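Local coordinates for venom allergen-like (VAL) 4 protein (Schistosoma mansoni, PDB 4P27), which probably binds lipids as a secreted, glycosylated member of the SCP/TAPS (CAP) superfamily that lacks the prototypical CAP motifs, at residues A[10-18]-A[84-92]; A[73-84]-A[132-143]. All coordinates share one frame; numbering follows the deposited sequence.

Interaction 1 of 2, residues A[10-18]-A[84-92]; sequences AIYNFHKKV and IEGAMKDWL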
loop_
_atom_site.group_PDB
_atom_site.type_symbol
_atom_site.label_atom_id
_atom_site.label_comp_id
_atom_site.label_asym_id
_atom_site.label_seq_id
_atom_site.Cartn_x
_atom_site.Cartn_y
_atom_site.Cartn_z
ATOM N N ALA A 10 -13.424 -1.006 -1.553
ATOM C CA ALA A 10 -12.729 -0.980 -2.787
ATOM C C ALA A 10 -11.158 -0.958 -2.582
ATOM O O ALA A 10 -10.419 -1.618 -3.337
ATOM C CB ALA A 10 -13.204 0.273 -3.554
ATOM N N ILE A 11 -10.668 -0.157 -1.618
ATOM C CA ILE A 11 -9.212 -0.006 -1.461
ATOM C C ILE A 11 -8.708 -1.391 -0.939
ATOM O O ILE A 11 -7.770 -1.897 -1.417
ATOM C CB ILE A 11 -8.911 1.091 -0.466
ATOM C CG1 ILE A 11 -9.180 2.465 -1.125
ATOM C CG2 ILE A 11 -7.429 0.982 0.036
ATOM C CD1 ILE A 11 -9.344 3.573 -0.086
ATOM N N TYR A 12 -9.404 -1.990 0.015
ATOM C CA TYR A 12 -9.067 -3.320 0.575
ATOM C C TYR A 12 -9.015 -4.400 -0.481
ATOM O O TYR A 12 -7.987 -5.141 -0.613
ATOM C CB TYR A 12 -10.091 -3.678 1.688
ATOM C CG TYR A 12 -9.747 -4.895 2.523
ATOM C CD1 TYR A 12 -8.379 -5.256 2.784
ATOM C CD2 TYR A 12 -10.755 -5.688 3.065
ATOM C CE1 TYR A 12 -8.074 -6.346 3.580
ATOM C CE2 TYR A 12 -10.457 -6.847 3.847
ATOM C CZ TYR A 12 -9.119 -7.165 4.088
ATOM O OH TYR A 12 -8.796 -8.273 4.849
ATOM N N ASN A 13 -10.050 -4.448 -1.332
ATOM C CA ASN A 13 -10.039 -5.494 -2.384
ATOM C C ASN A 13 -8.964 -5.259 -3.444
ATOM O O ASN A 13 -8.464 -6.192 -4.068
ATOM C CB ASN A 13 -11.396 -5.540 -3.129
ATOM C CG ASN A 13 -12.559 -6.091 -2.272
ATOM O OD1 ASN A 13 -13.710 -5.738 -2.538
ATOM N ND2 ASN A 13 -12.276 -6.854 -1.232
ATOM N N PHE A 14 -8.721 -4.010 -3.780
ATOM C CA PHE A 14 -7.685 -3.715 -4.770
ATOM C C PHE A 14 -6.318 -4.234 -4.202
ATOM O O PHE A 14 -5.551 -4.849 -4.917
ATOM C CB PHE A 14 -7.620 -2.183 -5.000
ATOM C CG PHE A 14 -6.706 -1.812 -6.146
ATOM C CD1 PHE A 14 -5.315 -1.686 -5.946
ATOM C CD2 PHE A 14 -7.208 -1.576 -7.415
ATOM C CE1 PHE A 14 -4.482 -1.400 -6.997
ATOM C CE2 PHE A 14 -6.367 -1.233 -8.492
ATOM C CZ PHE A 14 -5.006 -1.156 -8.285
ATOM N N HIS A 15 -6.061 -4.004 -2.908
ATOM C CA HIS A 15 -4.808 -4.535 -2.312
ATOM C C HIS A 15 -4.755 -6.068 -2.286
ATOM O O HIS A 15 -3.754 -6.666 -2.678
ATOM C CB HIS A 15 -4.644 -4.039 -0.866
ATOM C CG HIS A 15 -4.131 -2.652 -0.772
ATOM N ND1 HIS A 15 -4.956 -1.554 -0.900
ATOM C CD2 HIS A 15 -2.899 -2.165 -0.442
ATOM C CE1 HIS A 15 -4.242 -0.444 -0.720
ATOM N NE2 HIS A 15 -3.002 -0.784 -0.403
ATOM N N LYS A 16 -5.865 -6.725 -1.934
ATOM C CA LYS A 16 -5.941 -8.184 -2.058
ATOM C C LYS A 16 -5.650 -8.666 -3.453
ATOM O O LYS A 16 -4.910 -9.606 -3.628
ATOM C CB LYS A 16 -7.304 -8.726 -1.545
ATOM C CG LYS A 16 -7.377 -8.497 -0.074
ATOM C CD LYS A 16 -8.372 -9.408 0.635
ATOM C CE LYS A 16 -9.757 -8.815 0.553
ATOM N NZ LYS A 16 -10.623 -9.672 1.433
ATOM N N LYS A 17 -6.219 -8.005 -4.454
ATOM C CA LYS A 17 -6.045 -8.420 -5.821
ATOM C C LYS A 17 -4.570 -8.227 -6.301
ATOM O O LYS A 17 -4.053 -9.077 -6.996
ATOM C CB LYS A 17 -6.889 -7.545 -6.761
ATOM C CG LYS A 17 -7.043 -8.232 -8.119
ATOM C CD LYS A 17 -6.858 -7.269 -9.246
ATOM C CE LYS A 17 -6.832 -8.008 -10.582
ATOM N NZ LYS A 17 -6.076 -7.136 -11.532
ATOM N N VAL A 18 -3.966 -7.047 -6.036
ATOM C CA VAL A 18 -2.520 -6.831 -6.347
ATOM C C VAL A 18 -1.620 -7.970 -5.773
ATOM O O VAL A 18 -0.774 -8.534 -6.435
ATOM C CB VAL A 18 -2.069 -5.488 -5.797
ATOM C CG1 VAL A 18 -0.537 -5.280 -5.828
ATOM C CG2 VAL A 18 -2.747 -4.425 -6.627
ATOM N N ILE A 84 -10.642 7.344 -5.988
ATOM C CA ILE A 84 -10.001 6.237 -5.305
ATOM C C ILE A 84 -9.351 5.204 -6.227
ATOM O O ILE A 84 -8.171 4.866 -6.078
ATOM C CB ILE A 84 -11.013 5.714 -4.338
ATOM C CG1 ILE A 84 -11.264 6.829 -3.316
ATOM C CG2 ILE A 84 -10.652 4.352 -3.781
ATOM C CD1 ILE A 84 -11.629 6.236 -1.992
ATOM N N GLU A 85 -10.050 4.809 -7.268
ATOM C CA GLU A 85 -9.439 3.856 -8.191
ATOM C C GLU A 85 -8.259 4.440 -8.933
ATOM O O GLU A 85 -7.330 3.709 -9.287
ATOM C CB GLU A 85 -10.476 3.257 -9.215
ATOM C CG GLU A 85 -11.636 2.443 -8.579
ATOM C CD GLU A 85 -11.248 1.143 -7.835
ATOM O OE1 GLU A 85 -10.443 0.339 -8.345
ATOM O OE2 GLU A 85 -11.771 0.885 -6.726
ATOM N N GLY A 86 -8.303 5.740 -9.226
ATOM C CA GLY A 86 -7.168 6.313 -9.879
ATOM C C GLY A 86 -5.963 6.256 -8.937
ATOM O O GLY A 86 -4.859 5.951 -9.367
ATOM N N ALA A 87 -6.189 6.638 -7.675
ATOM C CA ALA A 87 -5.146 6.582 -6.658
ATOM C C ALA A 87 -4.521 5.144 -6.609
ATOM O O ALA A 87 -3.285 5.002 -6.710
ATOM C CB ALA A 87 -5.724 6.973 -5.332
ATOM N N MET A 88 -5.363 4.097 -6.575
ATOM C CA MET A 88 -4.896 2.709 -6.363
ATOM C C MET A 88 -4.020 2.335 -7.529
ATOM O O MET A 88 -2.953 1.727 -7.362
ATOM C CB MET A 88 -6.035 1.682 -6.248
ATOM C CG MET A 88 -6.940 1.761 -5.013
ATOM S SD MET A 88 -5.908 1.827 -3.508
ATOM C CE MET A 88 -5.742 3.559 -3.051
ATOM N N LYS A 89 -4.455 2.743 -8.720
ATOM C CA LYS A 89 -3.792 2.390 -9.944
ATOM C C LYS A 89 -2.465 3.153 -10.075
ATOM O O LYS A 89 -1.469 2.618 -10.553
ATOM C CB LYS A 89 -4.681 2.780 -11.119
ATOM C CG LYS A 89 -4.359 1.955 -12.342
ATOM C CD LYS A 89 -4.523 2.707 -13.667
ATOM C CE LYS A 89 -4.469 1.669 -14.797
ATOM N NZ LYS A 89 -5.112 2.086 -16.072
ATOM N N ASP A 90 -2.468 4.418 -9.680
ATOM C CA ASP A 90 -1.224 5.140 -9.592
ATOM C C ASP A 90 -0.173 4.458 -8.651
ATOM O O ASP A 90 1.030 4.327 -8.986
ATOM C CB ASP A 90 -1.509 6.538 -9.102
ATOM C CG ASP A 90 -0.267 7.358 -8.973
ATOM O OD1 ASP A 90 0.432 7.491 -9.970
ATOM O OD2 ASP A 90 0.039 7.894 -7.890
ATOM N N TRP A 91 -0.607 4.055 -7.461
ATOM C CA TRP A 91 0.320 3.364 -6.562
ATOM C C TRP A 91 0.828 2.078 -7.233
ATOM O O TRP A 91 2.037 1.783 -7.243
ATOM C CB TRP A 91 -0.401 2.982 -5.250
ATOM C CG TRP A 91 -0.720 4.113 -4.365
ATOM C CD1 TRP A 91 -0.368 5.404 -4.512
ATOM C CD2 TRP A 91 -1.507 4.023 -3.166
ATOM N NE1 TRP A 91 -0.912 6.182 -3.450
ATOM C CE2 TRP A 91 -1.598 5.305 -2.616
ATOM C CE3 TRP A 91 -2.122 2.930 -2.476
ATOM C CZ2 TRP A 91 -2.303 5.554 -1.437
ATOM C CZ3 TRP A 91 -2.811 3.208 -1.346
ATOM C CH2 TRP A 91 -2.921 4.491 -0.841
ATOM N N LEU A 92 -0.090 1.266 -7.749
ATOM C CA LEU A 92 0.301 -0.011 -8.376
ATOM C C LEU A 92 1.361 0.133 -9.507
ATOM O O LEU A 92 2.354 -0.599 -9.567
ATOM C CB LEU A 92 -0.991 -0.740 -8.895
ATOM C CG LEU A 92 -0.715 -1.921 -9.867
ATOM C CD1 LEU A 92 0.018 -3.051 -9.156
ATOM C CD2 LEU A 92 -2.033 -2.459 -10.458
HETATM O O HOH W 1 -11.058 -2.284 -5.855
#
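Phe-14 lays its ring flat against Met-88: CB of Met-88 stands 3.3 Å from the centroid of the Phe-14 ring, only 5° off the normal, a CH-pi contact over the centre of one face. With CG of Phe-14 anti to the backbone N (chi1 -172°), the ring reaches across to the helix of 84-92, and the two side chains overlap head to tail. The bend of Met-88 at chi2 swings SD off the ring centre, so that it lies 3.9 Å from CG2 of Ile-11 and 4.0 Å from CE1 of His-15. The sulfur meets both aromatic rings obliquely, the phenylalanine one as a Met-aromatic contact.

Toward the N-terminal ends of the two segments, Ile-11 crosses Ile-84 at about a right angle, CG1 of Ile-11 lying 3.6 Å from CG2 of Ile-84. Farther along, Leu-92 puts CD2 against CZ of Phe-14 and CD1 against both methyls of Val-18. His-15 and Trp-91 meet edge to edge, with CE1 of His-15 4.0 Å from CZ3 of Trp-91. The imidazole is held at both nitrogens: ND1 of His-15 gives a nearly straight 2.9 Å bond to O of Ile-11, an oxygen that also accepts the backbone N-H of His-15, while NE2 has the hydroxyl of Tyr-140 as its probable partner.

On the exposed flank the bent Glu-85 chain brings OE2 3.5 Å from CB of Ala-10, and a water bonded to O of Ala-10 reaches this carboxylate weakly. The axes of the two segments approach to 10.4 Å and cross at -26°, running roughly parallel, together on one face of the sheet of the CAP fold. Their union therefore rests on carbon and sulfur packing, while the two bonds of His-15 fix its ring's rotation and none joins the helices directly.

Interaction 2 of 2, residues A[73-84]-A[132-143]; sequences SIGQNLADYPTI and KNYLIVCNYAPG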
loop_
_atom_site.group_PDB
_atom_site.type_symbol
_atom_site.label_atom_id
_atom_site.label_comp_id
_atom_site.label_asym_id
_atom_site.label_seq_id
_atom_site.Cartn_x
_atom_site.Cartn_y
_atom_site.Cartn_z
ATOM N N SER A 73 5.841 -0.931 14.024
ATOM C CA SER A 73 6.231 -0.199 12.842
ATOM C C SER A 73 5.008 -0.002 11.972
ATOM O O SER A 73 4.174 -0.897 11.879
ATOM C CB SER A 73 7.428 -0.885 12.155
ATOM O OG SER A 73 7.035 -1.698 11.120
ATOM N N ILE A 74 4.886 1.181 11.372
ATOM C CA ILE A 74 3.718 1.518 10.570
ATOM C C ILE A 74 4.299 1.980 9.222
ATOM O O ILE A 74 5.202 2.808 9.210
ATOM C CB ILE A 74 2.913 2.687 11.230
ATOM C CG1 ILE A 74 2.175 2.201 12.509
ATOM C CG2 ILE A 74 1.918 3.315 10.218
ATOM C CD1 ILE A 74 1.046 1.172 12.229
ATOM N N GLY A 75 3.787 1.471 8.099
ATOM C CA GLY A 75 4.096 2.092 6.824
ATOM C C GLY A 75 2.877 2.897 6.387
ATOM O O GLY A 75 1.801 2.698 6.894
ATOM N N GLN A 76 3.022 3.715 5.346
ATOM C CA GLN A 76 1.922 4.588 4.915
ATOM C C GLN A 76 2.054 4.857 3.418
ATOM O O GLN A 76 3.151 5.065 2.913
ATOM C CB GLN A 76 1.933 5.868 5.722
ATOM C CG GLN A 76 0.697 6.741 5.502
ATOM C CD GLN A 76 0.682 7.897 6.507
ATOM O OE1 GLN A 76 1.333 8.882 6.250
ATOM N NE2 GLN A 76 0.091 7.704 7.685
ATOM N N ASN A 77 0.949 4.800 2.712
ATOM C CA ASN A 77 0.916 5.265 1.321
ATOM C C ASN A 77 -0.095 6.429 1.311
ATOM O O ASN A 77 -1.159 6.368 1.975
ATOM C CB ASN A 77 0.313 4.151 0.428
ATOM C CG ASN A 77 1.335 3.103 0.023
ATOM O OD1 ASN A 77 2.509 3.265 0.296
ATOM N ND2 ASN A 77 0.902 2.001 -0.590
ATOM N N LEU A 78 0.222 7.468 0.550
ATOM C CA LEU A 78 -0.650 8.653 0.434
ATOM C C LEU A 78 -1.011 8.907 -1.037
ATOM O O LEU A 78 -0.225 8.559 -2.004
ATOM C CB LEU A 78 0.090 9.894 0.944
ATOM C CG LEU A 78 0.599 9.962 2.373
ATOM C CD1 LEU A 78 1.452 11.244 2.590
ATOM C CD2 LEU A 78 -0.531 9.920 3.378
ATOM N N ALA A 79 -2.214 9.450 -1.280
ATOM C CA ALA A 79 -2.572 9.769 -2.678
ATOM C C ALA A 79 -3.407 11.064 -2.669
ATOM O O ALA A 79 -4.136 11.341 -1.706
ATOM C CB ALA A 79 -3.297 8.641 -3.367
ATOM N N ASP A 80 -3.192 11.911 -3.680
ATOM C CA ASP A 80 -3.932 13.173 -3.720
ATOM C C ASP A 80 -4.564 13.048 -5.090
ATOM O O ASP A 80 -3.859 13.137 -6.055
ATOM C CB ASP A 80 -2.989 14.390 -3.646
ATOM C CG ASP A 80 -3.753 15.762 -3.912
ATOM O OD1 ASP A 80 -5.028 15.772 -3.963
ATOM O OD2 ASP A 80 -3.070 16.822 -3.982
ATOM N N TYR A 81 -5.854 12.664 -5.163
ATOM C CA TYR A 81 -6.371 12.165 -6.442
ATOM C C TYR A 81 -7.877 12.321 -6.562
ATOM O O TYR A 81 -8.623 12.232 -5.535
ATOM C CB TYR A 81 -6.121 10.668 -6.589
ATOM C CG TYR A 81 -5.221 10.338 -7.679
ATOM C CD1 TYR A 81 -3.842 10.455 -7.469
ATOM C CD2 TYR A 81 -5.699 9.886 -8.902
ATOM C CE1 TYR A 81 -2.945 10.126 -8.424
ATOM C CE2 TYR A 81 -4.789 9.585 -9.910
ATOM C CZ TYR A 81 -3.417 9.716 -9.632
ATOM O OH TYR A 81 -2.420 9.448 -10.510
ATOM N N PRO A 82 -8.340 12.494 -7.816
ATOM C CA PRO A 82 -9.773 12.858 -7.951
ATOM C C PRO A 82 -10.661 11.620 -7.632
ATOM O O PRO A 82 -11.754 11.766 -7.106
ATOM C CB PRO A 82 -9.886 13.360 -9.409
ATOM C CG PRO A 82 -8.753 12.690 -10.133
ATOM C CD PRO A 82 -7.626 12.523 -9.113
ATOM N N THR A 83 -10.140 10.413 -7.844
ATOM C CA THR A 83 -10.872 9.201 -7.561
ATOM C C THR A 83 -9.984 8.188 -6.771
ATOM O O THR A 83 -8.753 8.188 -6.874
ATOM C CB THR A 83 -11.401 8.556 -8.854
ATOM O OG1 THR A 83 -10.298 8.021 -9.565
ATOM C CG2 THR A 83 -12.116 9.641 -9.882
ATOM N N ILE A 84 -10.642 7.344 -5.988
ATOM C CA ILE A 84 -10.001 6.237 -5.305
ATOM C C ILE A 84 -9.351 5.204 -6.227
ATOM O O ILE A 84 -8.171 4.866 -6.078
ATOM C CB ILE A 84 -11.013 5.714 -4.338
ATOM C CG1 ILE A 84 -11.264 6.829 -3.316
ATOM C CG2 ILE A 84 -10.652 4.352 -3.781
ATOM C CD1 ILE A 84 -11.629 6.236 -1.992
ATOM N N LYS A 132 -11.637 19.372 -4.828
ATOM C CA LYS A 132 -11.777 18.640 -6.031
ATOM C C LYS A 132 -11.337 17.165 -5.763
ATOM O O LYS A 132 -12.015 16.227 -6.186
ATOM C CB LYS A 132 -10.877 19.306 -7.068
ATOM C CG LYS A 132 -10.910 18.636 -8.436
ATOM C CD LYS A 132 -10.147 19.453 -9.490
ATOM C CE LYS A 132 -8.854 18.773 -9.960
ATOM N NZ LYS A 132 -8.847 17.266 -9.825
ATOM N N ASN A 133 -10.231 16.983 -5.015
ATOM C CA ASN A 133 -9.608 15.662 -4.767
ATOM C C ASN A 133 -9.850 15.044 -3.378
ATOM O O ASN A 133 -10.266 15.744 -2.403
ATOM C CB ASN A 133 -8.117 15.810 -5.062
ATOM C CG ASN A 133 -7.868 16.010 -6.559
ATOM O OD1 ASN A 133 -8.775 15.885 -7.368
ATOM N ND2 ASN A 133 -6.650 16.263 -6.919
ATOM N N TYR A 134 -9.547 13.738 -3.293
ATOM C CA TYR A 134 -9.457 13.012 -2.021
ATOM C C TYR A 134 -7.992 13.161 -1.608
ATOM O O TYR A 134 -7.118 13.132 -2.449
ATOM C CB TYR A 134 -9.761 11.541 -2.303
ATOM C CG TYR A 134 -11.237 11.265 -2.511
ATOM C CD1 TYR A 134 -12.122 11.343 -1.433
ATOM C CD2 TYR A 134 -11.742 10.961 -3.774
ATOM C CE1 TYR A 134 -13.466 11.090 -1.614
ATOM C CE2 TYR A 134 -13.084 10.674 -3.952
ATOM C CZ TYR A 134 -13.928 10.773 -2.903
ATOM O OH TYR A 134 -15.260 10.525 -3.057
ATOM N N LEU A 135 -7.765 13.346 -0.313
ATOM C CA LEU A 135 -6.587 12.866 0.380
ATOM C C LEU A 135 -6.889 11.417 0.859
ATOM O O LEU A 135 -7.787 11.208 1.655
ATOM C CB LEU A 135 -6.295 13.780 1.553
ATOM C CG LEU A 135 -4.989 13.373 2.304
ATOM C CD1 LEU A 135 -3.784 13.203 1.375
ATOM C CD2 LEU A 135 -4.668 14.494 3.229
ATOM N N ILE A 136 -6.212 10.432 0.266
ATOM C CA ILE A 136 -6.278 9.026 0.716
ATOM C C ILE A 136 -4.992 8.609 1.497
ATOM O O ILE A 136 -3.869 8.898 1.022
ATOM C CB ILE A 136 -6.405 8.152 -0.497
ATOM C CG1 ILE A 136 -7.619 8.631 -1.320
ATOM C CG2 ILE A 136 -6.484 6.667 -0.092
ATOM C CD1 ILE A 136 -7.494 8.239 -2.774
ATOM N N VAL A 137 -5.182 8.052 2.713
ATOM C CA VAL A 137 -4.113 7.611 3.614
ATOM C C VAL A 137 -4.369 6.120 3.798
ATOM O O VAL A 137 -5.469 5.784 4.211
ATOM C CB VAL A 137 -4.193 8.302 4.964
ATOM C CG1 VAL A 137 -3.075 7.845 5.938
ATOM C CG2 VAL A 137 -4.148 9.836 4.751
ATOM N N CYS A 138 -3.401 5.250 3.433
ATOM C CA CYS A 138 -3.397 3.816 3.879
ATOM C C CYS A 138 -2.264 3.624 4.823
ATOM O O CYS A 138 -1.139 4.091 4.522
ATOM C CB CYS A 138 -3.219 2.833 2.726
ATOM S SG CYS A 138 -4.733 2.608 1.758
ATOM N N ASN A 139 -2.594 3.022 5.967
ATOM C CA ASN A 139 -1.626 2.585 6.973
ATOM C C ASN A 139 -1.492 1.098 6.906
ATOM O O ASN A 139 -2.475 0.379 6.644
ATOM C CB ASN A 139 -1.968 2.999 8.395
ATOM C CG ASN A 139 -1.875 4.481 8.582
ATOM O OD1 ASN A 139 -0.990 5.092 8.019
ATOM N ND2 ASN A 139 -2.830 5.093 9.358
ATOM N N TYR A 140 -0.249 0.641 7.104
ATOM C CA TYR A 140 0.100 -0.769 6.971
ATOM C C TYR A 140 0.970 -1.153 8.244
ATOM O O TYR A 140 1.782 -0.378 8.685
ATOM C CB TYR A 140 0.973 -0.982 5.762
ATOM C CG TYR A 140 0.362 -0.503 4.459
ATOM C CD1 TYR A 140 0.496 0.855 4.045
ATOM C CD2 TYR A 140 -0.389 -1.403 3.628
ATOM C CE1 TYR A 140 -0.062 1.307 2.837
ATOM C CE2 TYR A 140 -0.942 -0.942 2.391
ATOM C CZ TYR A 140 -0.805 0.410 2.045
ATOM O OH TYR A 140 -1.333 0.883 0.868
ATOM N N ALA A 141 0.777 -2.362 8.779
ATOM C CA ALA A 141 1.539 -2.886 9.949
ATOM C C ALA A 141 1.936 -4.340 9.644
ATOM O O ALA A 141 1.077 -5.140 9.343
ATOM C CB ALA A 141 0.644 -2.867 11.190
ATOM N N PRO A 142 3.236 -4.691 9.751
ATOM C CA PRO A 142 4.362 -3.743 10.009
ATOM C C PRO A 142 4.550 -2.954 8.742
ATOM O O PRO A 142 3.998 -3.327 7.693
ATOM C CB PRO A 142 5.625 -4.663 10.223
ATOM C CG PRO A 142 5.142 -6.045 10.089
ATOM C CD PRO A 142 3.611 -6.108 9.886
ATOM N N GLY A 143 5.328 -1.889 8.787
ATOM C CA GLY A 143 5.641 -1.190 7.528
ATOM C C GLY A 143 6.784 -1.873 6.782
ATOM O O GLY A 143 7.255 -2.910 7.190
#
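Gln-76 holds CG anti to its own nitrogen (chi1 -171°) and stays extended beyond it, whereas Asn-139 turns CG to the side opposite its carbonyl carbon (chi1 -68°); the two side chains run alongside each other with their ends on the same side, their amide planes 31° apart. NE2 of Gln-76 gives a 2.8 Å bond to OD1 of Asn-139, in the carbonyl plane on a lone pair. The backbones beneath form an antiparallel pair in the central sheet of the CAP fold, with 75-81 as its outermost strand on this side. Hydrogen-bonded pairs run from Gly-75/Tyr-140 through Asn-77/Cys-138 and Ala-79/Ile-136 to Tyr-81/Tyr-134.

On the face of Gln-76, CD2 of Leu-78 packs 3.9 Å from CG2 of Val-137, and helix 43-54 covers these residues. The other face carries Asn-77, whose side chain crosses Tyr-140 at about a right angle; ND2 of Asn-77 bonds to O of Asn-111. Cys-138 on that face is tied by a disulfide to Cys-125 of the adjoining strand.

Where the chain turns into the next helix, CG1 of Ile-84 sits over one face of the Tyr-134 ring, offset toward its rim. The far end is closed by Ser-73, whose OG accepts a hydrogen bond from the backbone N of Gly-143 at 2.9 Å, just after the cis peptide before Pro-142.

In the fold
Interactions 1 and 2 have centres about 10 Å apart and touch directly. Along the chain their segments alternate, in the order 10-18, 73-84, 84-92, 132-143, and Ile-84 belongs to both because strand 75-81 leads straight into helix 84-93. Two polar ties join the layers: NE2 of His-15 lies 2.7 Å from OH of Tyr-140, and NE1 of Trp-91 2.9 Å from O of Leu-78, both probable hydrogen bonds. Ala-87 also packs on Ile-136. The paired helices thus sit on one face of the sheet while helix 43-54 lies against the other, giving the alpha-beta-alpha sandwich of the CAP superfamily.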